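Local coordinates for protein exotoxin type A precursor (allele 1) (Streptococcus pyogenes phage T12, PDB 1FNU) that probably acts as a superantigen toxin of the staphylococcal/streptococcal family, cross-linking MHC class II molecules and T-cell receptors, at residues R11-K16 / K166-Y171; E107-E112 / N136-T141; I113-V118 / L207-S212; K157-N162 / D185-P190. All blocks are in the same frame, centred on the assembly; numbering follows the deposited sequence.

Interaction 1. Residues R11-K16 / K166-Y171; sequences RSSLVK and KYETGY
Glu168 reaches Arg11 and Ser13 through a side chain that leaves with CG anti to the backbone N (chi1 -178°) and then bends at chi2 (63°), which turns CD toward the other segment. On the partner, CG of Arg11 stands beside its own backbone N, and the two side chains run side by side in the same direction with guanidinium and carboxylate nearly coplanar. Arg11 NE, with the acceptor in its guanidinium plane, forms a salt bridge to Glu168 OE2 at 3.0 Å. The same oxygen accepts a second bond on its syn lone pair, from Ser13 OG at 2.9 Å. Because Arg11 NH2 donates to Ser13 OG at 3.1 Å, arginine, serine and carboxylate form a closed ring of bonds that limits the rotation of all three. Leu14 CG covers the centre of one guanidinium face, 3.9 Å above it.

Ser12 works on the backbone instead. Its N donates almost straight to Glu168 O (2.9 Å, 170° at the hydrogen), and its OG donates to Tyr167 O at 2.7 Å. The side chain of this buried serine also touches Phe187. The contact thus ties the loop preceding helix 19-26 to the entry of strand 169-176, where Glu168 and Thr169 both face Thr219 of strand 212-219 in a classic beta bulge, with the hydroxyls of Thr169 and Thr219 hydrogen-bonded.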
loop_
_atom_site.group_PDB
_atom_site.type_symbol
_atom_site.label_atom_id
_atom_site.label_comp_id
_atom_site.label_asym_id
_atom_site.label_seq_id
_atom_site.Cartn_x
_atom_site.Cartn_y
_atom_site.Cartn_z
ATOM N N ARG A 11 20.036 -21.301 0.971
ATOM C CA ARG A 11 21.242 -21.029 1.761
ATOM C C ARG A 11 21.019 -19.705 2.462
ATOM O O ARG A 11 20.683 -18.695 1.799
ATOM C CB ARG A 11 22.479 -20.953 0.826
ATOM C CG ARG A 11 22.985 -22.333 0.128
ATOM C CD ARG A 11 24.047 -22.042 -1.034
ATOM N NE ARG A 11 24.919 -21.005 -0.465
ATOM C CZ ARG A 11 25.680 -20.103 -1.109
ATOM N NH1 ARG A 11 25.764 -20.024 -2.442
ATOM N NH2 ARG A 11 26.302 -19.205 -0.358
ATOM N N SER A 12 21.172 -19.695 3.783
ATOM C CA SER A 12 20.971 -18.451 4.578
ATOM C C SER A 12 21.958 -17.319 4.253
ATOM O O SER A 12 21.632 -16.152 4.416
ATOM C CB SER A 12 21.096 -18.711 6.097
ATOM O OG SER A 12 22.456 -19.000 6.481
ATOM N N SER A 13 23.161 -17.684 3.807
ATOM C CA SER A 13 24.205 -16.669 3.548
ATOM C C SER A 13 23.945 -15.821 2.300
ATOM O O SER A 13 24.599 -14.851 2.129
ATOM C CB SER A 13 25.596 -17.323 3.517
ATOM O OG SER A 13 25.658 -18.281 2.499
ATOM N N LEU A 14 22.959 -16.195 1.484
ATOM C CA LEU A 14 22.557 -15.439 0.312
ATOM C C LEU A 14 21.444 -14.425 0.706
ATOM O O LEU A 14 21.306 -13.349 0.089
ATOM C CB LEU A 14 21.985 -16.364 -0.770
ATOM C CG LEU A 14 22.916 -17.350 -1.526
ATOM C CD1 LEU A 14 22.181 -18.308 -2.490
ATOM C CD2 LEU A 14 23.956 -16.554 -2.288
ATOM N N VAL A 15 20.682 -14.739 1.758
ATOM C CA VAL A 15 19.587 -13.871 2.201
ATOM C C VAL A 15 19.951 -12.414 2.599
ATOM O O VAL A 15 20.809 -12.136 3.421
ATOM C CB VAL A 15 18.816 -14.540 3.381
ATOM C CG1 VAL A 15 17.531 -13.739 3.713
ATOM C CG2 VAL A 15 18.465 -15.995 3.033
ATOM N N LYS A 16 19.211 -11.487 2.016
ATOM C CA LYS A 16 19.332 -10.083 2.370
ATOM C C LYS A 16 18.246 -9.823 3.453
ATOM O O LYS A 16 17.068 -10.164 3.312
ATOM C CB LYS A 16 19.149 -9.205 1.088
ATOM C CG LYS A 16 18.654 -7.794 1.303
ATOM C CD LYS A 16 19.237 -6.729 0.283
ATOM C CE LYS A 16 19.060 -6.958 -1.248
ATOM N NZ LYS A 16 17.623 -6.530 -1.812
ATOM N N LYS A 166 23.818 -19.104 12.447
ATOM C CA LYS A 166 25.009 -19.987 12.560
ATOM C C LYS A 166 24.918 -21.129 11.483
ATOM O O LYS A 166 25.941 -21.752 11.084
ATOM C CB LYS A 166 25.047 -20.579 14.000
ATOM C CG LYS A 166 26.149 -21.563 14.294
ATOM C CD LYS A 166 26.108 -21.773 15.786
ATOM C CE LYS A 166 26.698 -23.113 16.248
ATOM N NZ LYS A 166 26.835 -22.991 17.729
ATOM N N TYR A 167 23.713 -21.376 10.963
ATOM C CA TYR A 167 23.498 -22.446 9.988
ATOM C C TYR A 167 23.368 -21.985 8.553
ATOM O O TYR A 167 22.846 -20.907 8.291
ATOM C CB TYR A 167 22.258 -23.249 10.394
ATOM C CG TYR A 167 22.422 -23.734 11.799
ATOM C CD1 TYR A 167 23.425 -24.649 12.117
ATOM C CD2 TYR A 167 21.739 -23.123 12.848
ATOM C CE1 TYR A 167 23.761 -24.933 13.466
ATOM C CE2 TYR A 167 22.071 -23.392 14.214
ATOM C CZ TYR A 167 23.087 -24.290 14.475
ATOM O OH TYR A 167 23.494 -24.462 15.743
ATOM N N GLU A 168 23.836 -22.815 7.628
ATOM C CA GLU A 168 23.770 -22.504 6.209
ATOM C C GLU A 168 22.433 -22.988 5.656
ATOM O O GLU A 168 21.795 -22.319 4.870
ATOM C CB GLU A 168 24.965 -23.183 5.492
ATOM C CG GLU A 168 25.075 -22.913 3.995
ATOM C CD GLU A 168 25.313 -21.451 3.644
ATOM O OE1 GLU A 168 25.374 -20.547 4.521
ATOM O OE2 GLU A 168 25.433 -21.187 2.439
ATOM N N THR A 169 22.018 -24.184 6.057
ATOM C CA THR A 169 20.752 -24.639 5.558
ATOM C C THR A 169 20.024 -25.249 6.724
ATOM O O THR A 169 20.640 -25.582 7.732
ATOM C CB THR A 169 20.871 -25.607 4.410
ATOM O OG1 THR A 169 21.526 -26.797 4.826
ATOM C CG2 THR A 169 21.614 -24.994 3.266
ATOM N N GLY A 170 18.695 -25.285 6.621
ATOM C CA GLY A 170 17.890 -25.844 7.693
ATOM C C GLY A 170 16.477 -26.183 7.262
ATOM O O GLY A 170 15.915 -25.483 6.436
ATOM N N TYR A 171 15.913 -27.287 7.736
ATOM C CA TYR A 171 14.550 -27.628 7.404
ATOM C C TYR A 171 14.011 -28.470 8.538
ATOM O O TYR A 171 14.768 -29.004 9.395
ATOM C CB TYR A 171 14.401 -28.281 6.024
ATOM C CG TYR A 171 14.906 -29.699 5.839
ATOM C CD1 TYR A 171 14.099 -30.799 6.122
ATOM C CD2 TYR A 171 16.222 -29.931 5.393
ATOM C CE1 TYR A 171 14.614 -32.144 5.944
ATOM C CE2 TYR A 171 16.718 -31.224 5.214
ATOM C CZ TYR A 171 15.924 -32.311 5.472
ATOM O OH TYR A 171 16.421 -33.542 5.109
#

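Interaction 2. Residues E107-E112 / N136-T141; sequences EGNHLE and NKKMVT
Asn109 grips the backbone of Met139 with both ends of its amide: OD1 accepts from Met139 N at 2.9 Å, while ND2 donates to Met139 O at 3.1 Å, with the acceptor in the amide plane. CG lies anti to the backbone N (chi1 -174°), and chi2 of 58° then turns the amide so that OD1 and ND2 face Met139; ND2 also packs on Lys137 CB. The main chain of the same residue adds a nearly straight bond, Lys138 N to Asn109 O at 2.7 Å, so one asparagine holds three backbone groups of the opposite segment.

Around this centre His110 and Lys137 form an antiparallel, non-hydrogen-bonded pair, beyond which Leu111 N makes a weak bond to Asn136 O at 3.0 Å. The imidazole of His110 and the amide of Asn136 lie side by side, pointing the same way with planes 34° apart. Lys138 extends its side chain alongside Asn109, the two running antiparallel; Leu111 CG meets Lys138 CG at 3.9 Å, and Lys138 NZ donates to Gly108 O at 2.8 Å from above the carbonyl plane, although the neighbouring part of the lysine is placed with some doubt.

Farther out, Lys137 NZ forms a salt bridge with Glu144, and Thr141 OG1 caps the N-terminus of helix 142-157 by accepting from Glu144 N. Thr104 of strand 96-105 touches Asn109, Lys137 and Thr141. The contact therefore joins the start of strand 110-123 to the short strand 139-141, which directly precedes helix 142-157 and pairs with strand 206-208.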
loop_
_atom_site.group_PDB
_atom_site.type_symbol
_atom_site.label_atom_id
_atom_site.label_comp_id
_atom_site.label_asym_id
_atom_site.label_seq_id
_atom_site.Cartn_x
_atom_site.Cartn_y
_atom_site.Cartn_z
ATOM N N GLU A 107 -13.761 -27.053 20.061
ATOM C CA GLU A 107 -14.510 -28.198 20.685
ATOM C C GLU A 107 -13.773 -29.535 20.906
ATOM O O GLU A 107 -13.524 -30.228 19.937
ATOM C CB GLU A 107 -15.768 -28.497 19.830
ATOM C CG GLU A 107 -17.089 -28.760 20.624
ATOM C CD GLU A 107 -18.299 -28.893 19.677
ATOM O OE1 GLU A 107 -18.338 -29.884 18.898
ATOM O OE2 GLU A 107 -19.189 -27.993 19.690
ATOM N N GLY A 108 -13.519 -29.902 22.173
ATOM C CA GLY A 108 -12.846 -31.140 22.572
ATOM C C GLY A 108 -11.487 -31.416 21.930
ATOM O O GLY A 108 -11.112 -32.571 21.678
ATOM N N ASN A 109 -10.734 -30.371 21.639
ATOM C CA ASN A 109 -9.447 -30.594 20.993
ATOM C C ASN A 109 -8.344 -30.391 21.981
ATOM O O ASN A 109 -7.179 -30.502 21.639
ATOM C CB ASN A 109 -9.235 -29.641 19.841
ATOM C CG ASN A 109 -8.005 -29.959 19.092
ATOM O OD1 ASN A 109 -7.852 -31.076 18.587
ATOM N ND2 ASN A 109 -7.102 -28.999 18.998
ATOM N N HIS A 110 -8.761 -30.119 23.217
ATOM C CA HIS A 110 -7.880 -29.862 24.323
ATOM C C HIS A 110 -7.458 -31.187 25.023
ATOM O O HIS A 110 -8.091 -32.264 24.899
ATOM C CB HIS A 110 -8.571 -28.875 25.283
ATOM C CG HIS A 110 -7.722 -28.406 26.424
ATOM N ND1 HIS A 110 -6.997 -27.230 26.387
ATOM C CD2 HIS A 110 -7.539 -28.917 27.669
ATOM C CE1 HIS A 110 -6.409 -27.036 27.557
ATOM N NE2 HIS A 110 -6.723 -28.044 28.353
ATOM N N LEU A 111 -6.337 -31.075 25.720
ATOM C CA LEU A 111 -5.699 -32.171 26.425
ATOM C C LEU A 111 -5.464 -31.794 27.890
ATOM O O LEU A 111 -4.953 -30.679 28.174
ATOM C CB LEU A 111 -4.341 -32.468 25.775
ATOM C CG LEU A 111 -4.176 -33.280 24.496
ATOM C CD1 LEU A 111 -2.727 -33.094 24.012
ATOM C CD2 LEU A 111 -4.558 -34.736 24.728
ATOM N N GLU A 112 -5.807 -32.709 28.814
ATOM C CA GLU A 112 -5.578 -32.427 30.249
ATOM C C GLU A 112 -4.117 -32.018 30.500
ATOM O O GLU A 112 -3.826 -30.977 31.081
ATOM C CB GLU A 112 -5.902 -33.658 31.144
ATOM C CG GLU A 112 -7.391 -34.130 31.223
ATOM C CD GLU A 112 -8.438 -33.043 31.688
ATOM O OE1 GLU A 112 -8.188 -32.304 32.678
ATOM O OE2 GLU A 112 -9.533 -32.973 31.066
ATOM N N ASN A 136 -1.087 -28.150 23.867
ATOM C CA ASN A 136 -2.301 -28.456 24.620
ATOM C C ASN A 136 -3.374 -29.005 23.679
ATOM O O ASN A 136 -4.454 -29.365 24.132
ATOM C CB ASN A 136 -2.871 -27.199 25.300
ATOM C CG ASN A 136 -1.869 -26.498 26.246
ATOM O OD1 ASN A 136 -1.178 -27.135 27.032
ATOM N ND2 ASN A 136 -1.823 -25.172 26.184
ATOM N N LYS A 137 -3.076 -29.093 22.392
ATOM C CA LYS A 137 -4.024 -29.593 21.396
ATOM C C LYS A 137 -3.839 -31.017 20.878
ATOM O O LYS A 137 -2.719 -31.482 20.605
ATOM C CB LYS A 137 -4.037 -28.668 20.159
ATOM C CG LYS A 137 -4.404 -27.201 20.433
ATOM C CD LYS A 137 -4.383 -26.361 19.102
ATOM C CE LYS A 137 -4.570 -24.881 19.370
ATOM N NZ LYS A 137 -3.346 -24.289 20.012
ATOM N N LYS A 138 -4.968 -31.702 20.699
ATOM C CA LYS A 138 -4.984 -33.060 20.167
ATOM C C LYS A 138 -4.541 -32.999 18.702
ATOM O O LYS A 138 -3.688 -33.778 18.258
ATOM C CB LYS A 138 -6.396 -33.643 20.275
ATOM C CG LYS A 138 -6.888 -33.797 21.775
ATOM C CD LYS A 138 -8.401 -34.175 21.864
ATOM C CE LYS A 138 -8.981 -34.352 23.280
ATOM N NZ LYS A 138 -10.383 -34.897 23.026
ATOM N N MET A 139 -5.179 -32.097 17.955
ATOM C CA MET A 139 -4.829 -31.863 16.568
ATOM C C MET A 139 -4.231 -30.428 16.557
ATOM O O MET A 139 -4.922 -29.400 16.813
ATOM C CB MET A 139 -6.046 -31.970 15.622
ATOM C CG MET A 139 -6.696 -33.348 15.451
ATOM S SD MET A 139 -5.768 -34.816 14.818
ATOM C CE MET A 139 -5.190 -34.511 13.127
ATOM N N VAL A 140 -2.939 -30.368 16.276
ATOM C CA VAL A 140 -2.231 -29.087 16.305
ATOM C C VAL A 140 -1.734 -28.714 14.937
ATOM O O VAL A 140 -1.394 -29.613 14.155
ATOM C CB VAL A 140 -1.026 -29.232 17.179
ATOM C CG1 VAL A 140 -1.478 -29.593 18.522
ATOM C CG2 VAL A 140 -0.192 -30.353 16.708
ATOM N N THR A 141 -1.689 -27.427 14.605
ATOM C CA THR A 141 -1.142 -27.129 13.285
ATOM C C THR A 141 0.360 -27.339 13.303
ATOM O O THR A 141 0.973 -27.233 14.326
ATOM C CB THR A 141 -1.400 -25.662 12.776
ATOM O OG1 THR A 141 -0.624 -24.747 13.537
ATOM C CG2 THR A 141 -2.897 -25.300 12.882
#

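Interaction 3. Residues I113-V118 / L207-S212; sequences IPKKIV and LDNKTS. Unlike the reference sequence in segment 207-212: Asn209 (reference Ser), Lys210 (reference Asn).
Lys115 lies against Asn209 and Lys210, and its side chain meets a different group at nearly every carbon. CB packs on the side-chain amide of Asn209, the two side chains lying alongside each other with their ends pointing opposite ways. CG, anti to the backbone N, comes 3.2 Å from Lys210 NZ, and the bend at chi2 (-69°) brings CD to 3.5 Å from Asn209 O. CE then reaches Lys210 CD at 3.6 Å. At the tip, NZ makes a weak bond to Lys210 O at 3.4 Å; its position is uncertain, and two ammonium groups in this neighbourhood would probably repel each other.

Two residues on, Ile117 points to the same partner. Its side chain crosses that of Asn209 at about a right angle, and Ile117 CD1 touches Asn209 CB at 3.7 Å and lies against the carbonyl O of the same residue. The turn that these residues cover is braced from within: Lys210 N donates to Asp208 OD1 at 3.0 Å, an Asx turn, and Ser212 OG donates to Asp208 O at 2.8 Å.

Asn209 is also paired with Lys138 through the backbone, and Leu111 touches both Asn209 and Lys210. The turn leads from the small sheet of strands 139-141 and 206-208 into strand 212-219, which runs parallel to strand 110-123. Such a parallel pairing of first and last strands inside a mixed sheet is characteristic of the beta-grasp fold.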
loop_
_atom_site.group_PDB
_atom_site.type_symbol
_atom_site.label_atom_id
_atom_site.label_comp_id
_atom_site.label_asym_id
_atom_site.label_seq_id
_atom_site.Cartn_x
_atom_site.Cartn_y
_atom_site.Cartn_z
ATOM N N ILE A 113 -3.188 -32.858 30.070
ATOM C CA ILE A 113 -1.775 -32.549 30.290
ATOM C C ILE A 113 -1.135 -32.310 28.922
ATOM O O ILE A 113 -1.402 -33.061 27.986
ATOM C CB ILE A 113 -1.031 -33.763 30.878
ATOM C CG1 ILE A 113 -1.946 -34.553 31.813
ATOM C CG2 ILE A 113 0.242 -33.275 31.605
ATOM C CD1 ILE A 113 -1.395 -35.961 32.189
ATOM N N PRO A 114 -0.251 -31.305 28.794
ATOM C CA PRO A 114 0.414 -31.026 27.509
ATOM C C PRO A 114 1.070 -32.282 26.903
ATOM O O PRO A 114 1.676 -33.072 27.625
ATOM C CB PRO A 114 1.456 -29.963 27.901
ATOM C CG PRO A 114 0.740 -29.163 28.922
ATOM C CD PRO A 114 0.166 -30.312 29.807
ATOM N N LYS A 115 0.952 -32.471 25.592
ATOM C CA LYS A 115 1.575 -33.614 24.965
ATOM C C LYS A 115 3.007 -33.124 24.823
ATOM O O LYS A 115 3.242 -31.963 24.487
ATOM C CB LYS A 115 0.924 -33.910 23.597
ATOM C CG LYS A 115 0.969 -35.371 23.170
ATOM C CD LYS A 115 2.396 -35.809 22.858
ATOM C CE LYS A 115 2.746 -37.220 23.374
ATOM N NZ LYS A 115 2.332 -38.435 22.626
ATOM N N LYS A 116 3.964 -33.954 25.183
ATOM C CA LYS A 116 5.338 -33.539 25.067
ATOM C C LYS A 116 5.856 -34.208 23.810
ATOM O O LYS A 116 5.666 -35.395 23.599
ATOM C CB LYS A 116 6.172 -33.921 26.329
ATOM C CG LYS A 116 5.991 -32.937 27.539
ATOM C CD LYS A 116 7.150 -32.915 28.603
ATOM C CE LYS A 116 7.181 -34.159 29.553
ATOM N NZ LYS A 116 8.452 -34.257 30.433
ATOM N N ILE A 117 6.494 -33.448 22.935
ATOM C CA ILE A 117 6.996 -34.087 21.731
ATOM C C ILE A 117 8.501 -33.903 21.640
ATOM O O ILE A 117 9.026 -32.773 21.699
ATOM C CB ILE A 117 6.281 -33.518 20.486
ATOM C CG1 ILE A 117 4.754 -33.645 20.686
ATOM C CG2 ILE A 117 6.777 -34.202 19.239
ATOM C CD1 ILE A 117 3.969 -33.127 19.520
ATOM N N VAL A 118 9.211 -35.014 21.536
ATOM C CA VAL A 118 10.665 -34.967 21.443
ATOM C C VAL A 118 11.106 -34.556 20.037
ATOM O O VAL A 118 10.625 -35.103 19.035
ATOM C CB VAL A 118 11.254 -36.327 21.879
ATOM C CG1 VAL A 118 12.557 -36.613 21.173
ATOM C CG2 VAL A 118 11.417 -36.297 23.411
ATOM N N LEU A 207 -1.927 -31.919 12.478
ATOM C CA LEU A 207 -1.715 -33.332 12.686
ATOM C C LEU A 207 -1.916 -33.739 14.075
ATOM O O LEU A 207 -2.017 -32.928 14.956
ATOM C CB LEU A 207 -0.375 -33.768 12.182
ATOM C CG LEU A 207 0.588 -32.648 12.492
ATOM C CD1 LEU A 207 0.884 -32.751 13.902
ATOM C CD2 LEU A 207 1.798 -32.782 11.667
ATOM N N ASP A 208 -1.995 -35.042 14.259
ATOM C CA ASP A 208 -2.256 -35.601 15.577
ATOM C C ASP A 208 -0.975 -35.478 16.428
ATOM O O ASP A 208 0.046 -36.090 16.109
ATOM C CB ASP A 208 -2.669 -37.027 15.259
ATOM C CG ASP A 208 -2.857 -37.928 16.481
ATOM O OD1 ASP A 208 -2.569 -37.467 17.611
ATOM O OD2 ASP A 208 -3.307 -39.109 16.203
ATOM N N ASN A 209 -0.990 -34.716 17.499
ATOM C CA ASN A 209 0.256 -34.631 18.217
ATOM C C ASN A 209 0.733 -35.843 18.992
ATOM O O ASN A 209 1.893 -35.856 19.397
ATOM C CB ASN A 209 0.253 -33.452 19.155
ATOM C CG ASN A 209 -0.874 -33.481 20.048
ATOM O OD1 ASN A 209 -1.874 -34.024 19.700
ATOM N ND2 ASN A 209 -0.763 -32.863 21.205
ATOM N N LYS A 210 -0.118 -36.856 19.187
ATOM C CA LYS A 210 0.302 -38.027 19.946
ATOM C C LYS A 210 1.119 -38.869 19.006
ATOM O O LYS A 210 2.088 -39.483 19.417
ATOM C CB LYS A 210 -0.903 -38.896 20.414
ATOM C CG LYS A 210 -0.564 -39.931 21.562
ATOM C CD LYS A 210 -0.294 -39.157 22.856
ATOM C CE LYS A 210 -1.565 -38.303 23.268
ATOM N NZ LYS A 210 -1.442 -37.173 24.329
ATOM N N THR A 211 0.750 -38.903 17.741
ATOM C CA THR A 211 1.491 -39.756 16.811
ATOM C C THR A 211 2.289 -39.156 15.659
ATOM O O THR A 211 2.558 -39.841 14.655
ATOM C CB THR A 211 0.573 -40.797 16.190
ATOM O OG1 THR A 211 -0.322 -40.160 15.258
ATOM C CG2 THR A 211 -0.196 -41.517 17.297
ATOM N N SER A 212 2.718 -37.915 15.795
ATOM C CA SER A 212 3.499 -37.317 14.716
ATOM C C SER A 212 4.928 -37.056 15.230
ATOM O O SER A 212 5.125 -36.694 16.372
ATOM C CB SER A 212 2.816 -36.014 14.274
ATOM O OG SER A 212 1.542 -36.240 13.713
#

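Interaction 4. Residues K157-N162 / D185-P190; sequences KQLYTN and DFFPEP
Tyr160 and Phe186 cross at about a right angle, and the phenol hydroxyl meets the main-chain O of Phe186 while also lying near its CB. Tyr160 OH donates to Phe186 O over a short 2.5 Å, in the carbonyl plane and on a lone pair, while the oxygen lies at the edge of the tyrosine ring, near its plane. Phe187 is turned quite differently: its side chain and that of Tyr160 run antiparallel past one another, with ring planes 85° apart and centroids 5.9 Å apart. The two rings meet through Tyr160 CE1 and Phe187 CE1 at 3.7 Å.

Leu159 completes the set. Leu159 CG, anti to the backbone N (chi1 169°), lies over the centre of one face of the Tyr160 ring, and Leu159 CD2 meets Phe186 CE2 at 3.8 Å, leucine and phenylalanine crossing at about a right angle. Leu159 CD1 touches Phe187 CZ at 4.2 Å. An Asx turn, in which Asp185 OD1 accepts from Phe187 N at 2.9 Å, steadies the bend that carries both phenylalanines.

All four touching residues are buried. Ile154 of helix 142-157 packs on Leu159 and Tyr160, Val216 and Leu218 of strand 212-219 meet Phe186, and Ile21 and Tyr22 of helix 19-26 meet Tyr160, placing the two loops between both helices and the sheet.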
loop_
_atom_site.group_PDB
_atom_site.type_symbol
_atom_site.label_atom_id
_atom_site.label_comp_id
_atom_site.label_asym_id
_atom_site.label_seq_id
_atom_site.Cartn_x
_atom_site.Cartn_y
_atom_site.Cartn_z
ATOM N N LYS A 157 20.307 -22.277 20.217
ATOM C CA LYS A 157 21.366 -22.726 19.339
ATOM C C LYS A 157 21.685 -21.685 18.215
ATOM O O LYS A 157 22.265 -21.987 17.177
ATOM C CB LYS A 157 20.965 -24.101 18.745
ATOM C CG LYS A 157 20.770 -25.255 19.815
ATOM C CD LYS A 157 22.186 -25.745 20.386
ATOM C CE LYS A 157 22.091 -26.385 21.893
ATOM N NZ LYS A 157 21.962 -25.420 23.033
ATOM N N GLN A 158 21.285 -20.433 18.407
ATOM C CA GLN A 158 21.615 -19.512 17.366
ATOM C C GLN A 158 21.030 -19.729 15.989
ATOM O O GLN A 158 21.690 -19.363 15.016
ATOM C CB GLN A 158 23.117 -19.491 17.184
ATOM C CG GLN A 158 23.726 -18.505 18.065
ATOM C CD GLN A 158 24.649 -19.187 18.992
ATOM O OE1 GLN A 158 25.910 -18.955 18.944
ATOM N NE2 GLN A 158 24.079 -20.051 19.875
ATOM N N LEU A 159 19.820 -20.272 15.882
ATOM C CA LEU A 159 19.243 -20.542 14.558
ATOM C C LEU A 159 19.097 -19.236 13.780
ATOM O O LEU A 159 19.333 -19.203 12.584
ATOM C CB LEU A 159 17.863 -21.259 14.673
ATOM C CG LEU A 159 17.033 -21.377 13.386
ATOM C CD1 LEU A 159 17.859 -21.961 12.290
ATOM C CD2 LEU A 159 15.787 -22.234 13.588
ATOM N N TYR A 160 18.630 -18.203 14.455
ATOM C CA TYR A 160 18.482 -16.877 13.827
ATOM C C TYR A 160 19.094 -15.817 14.779
ATOM O O TYR A 160 19.195 -16.036 16.026
ATOM C CB TYR A 160 16.978 -16.531 13.555
ATOM C CG TYR A 160 16.173 -17.487 12.657
ATOM C CD1 TYR A 160 16.557 -17.768 11.351
ATOM C CD2 TYR A 160 15.018 -18.138 13.132
ATOM C CE1 TYR A 160 15.845 -18.646 10.555
ATOM C CE2 TYR A 160 14.287 -19.034 12.310
ATOM C CZ TYR A 160 14.704 -19.279 11.024
ATOM O OH TYR A 160 14.021 -20.135 10.195
ATOM N N THR A 161 19.548 -14.693 14.219
ATOM C CA THR A 161 20.023 -13.611 15.060
ATOM C C THR A 161 19.600 -12.335 14.325
ATOM O O THR A 161 19.143 -12.381 13.226
ATOM C CB THR A 161 21.594 -13.510 15.209
ATOM O OG1 THR A 161 22.123 -13.066 13.978
ATOM C CG2 THR A 161 22.317 -14.880 15.564
ATOM N N ASN A 162 19.784 -11.192 14.954
ATOM C CA ASN A 162 19.520 -9.944 14.274
ATOM C C ASN A 162 20.828 -9.835 13.411
ATOM O O ASN A 162 21.745 -9.079 13.711
ATOM C CB ASN A 162 19.418 -8.809 15.292
ATOM C CG ASN A 162 19.100 -7.496 14.634
ATOM O OD1 ASN A 162 18.733 -7.464 13.478
ATOM N ND2 ASN A 162 19.226 -6.405 15.374
ATOM N N ASP A 185 11.335 -25.197 4.750
ATOM C CA ASP A 185 12.685 -24.612 4.669
ATOM C C ASP A 185 12.841 -23.503 5.744
ATOM O O ASP A 185 12.034 -22.562 5.775
ATOM C CB ASP A 185 12.886 -23.990 3.299
ATOM C CG ASP A 185 14.314 -23.805 2.988
ATOM O OD1 ASP A 185 15.048 -23.482 3.968
ATOM O OD2 ASP A 185 14.699 -23.972 1.812
ATOM N N PHE A 186 13.818 -23.616 6.638
ATOM C CA PHE A 186 14.023 -22.586 7.640
ATOM C C PHE A 186 14.431 -21.251 7.020
ATOM O O PHE A 186 14.357 -20.232 7.674
ATOM C CB PHE A 186 15.078 -22.962 8.686
ATOM C CG PHE A 186 14.625 -23.996 9.723
ATOM C CD1 PHE A 186 13.288 -24.314 9.897
ATOM C CD2 PHE A 186 15.548 -24.543 10.609
ATOM C CE1 PHE A 186 12.843 -25.141 10.927
ATOM C CE2 PHE A 186 15.120 -25.398 11.683
ATOM C CZ PHE A 186 13.744 -25.693 11.832
ATOM N N PHE A 187 14.855 -21.271 5.765
ATOM C CA PHE A 187 15.329 -20.065 5.118
ATOM C C PHE A 187 14.567 -19.668 3.862
ATOM O O PHE A 187 14.186 -20.506 3.054
ATOM C CB PHE A 187 16.844 -20.217 4.797
ATOM C CG PHE A 187 17.686 -20.421 6.008
ATOM C CD1 PHE A 187 17.835 -19.411 6.949
ATOM C CD2 PHE A 187 18.278 -21.627 6.257
ATOM C CE1 PHE A 187 18.569 -19.600 8.169
ATOM C CE2 PHE A 187 19.029 -21.845 7.487
ATOM C CZ PHE A 187 19.160 -20.833 8.429
ATOM N N PRO A 188 14.355 -18.341 3.675
ATOM C CA PRO A 188 13.657 -17.756 2.542
ATOM C C PRO A 188 14.569 -17.651 1.313
ATOM O O PRO A 188 15.776 -17.893 1.418
ATOM C CB PRO A 188 13.333 -16.340 3.064
ATOM C CG PRO A 188 14.602 -15.980 3.759
ATOM C CD PRO A 188 14.711 -17.273 4.644
ATOM N N GLU A 189 13.991 -17.239 0.166
ATOM C CA GLU A 189 14.793 -16.939 -1.022
ATOM C C GLU A 189 15.625 -15.656 -0.637
ATOM O O GLU A 189 15.321 -14.968 0.372
ATOM C CB GLU A 189 13.940 -16.702 -2.280
ATOM C CG GLU A 189 12.865 -15.706 -2.149
ATOM C CD GLU A 189 12.205 -15.408 -3.475
ATOM O OE1 GLU A 189 12.296 -16.232 -4.438
ATOM O OE2 GLU A 189 11.598 -14.316 -3.536
ATOM N N PRO A 190 16.663 -15.305 -1.445
ATOM C CA PRO A 190 17.514 -14.155 -1.138
ATOM C C PRO A 190 16.849 -12.815 -0.863
ATOM O O PRO A 190 17.126 -12.201 0.147
ATOM C CB PRO A 190 18.509 -14.188 -2.312
ATOM C CG PRO A 190 18.597 -15.643 -2.632
ATOM C CD PRO A 190 17.093 -15.894 -2.719
#

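Overall arrangement
The four contacts form two groups. Interactions 1 and 4, centres 6 Å apart, touch through the bonds Phe186 N to Gly170 O and Lys16 N to Pro190 O, bringing the N-terminal loop against the loops that follow helix 142-157 and strand 182-185. Interactions 2 and 3, centres 10 Å apart, share strand 110-123 and are joined by the pairing of strands 139-141 and 206-208. The groups lie 25 to 33 Å apart between centres, yet 1 and 3 reach the same mixed sheet. Along the chain, interaction 2 is nested inside 1 and 4 inside 3, and the segments of 1 and 3, 1 and 4, and 2 and 3 alternate, fastening distant sequence round one beta-grasp core.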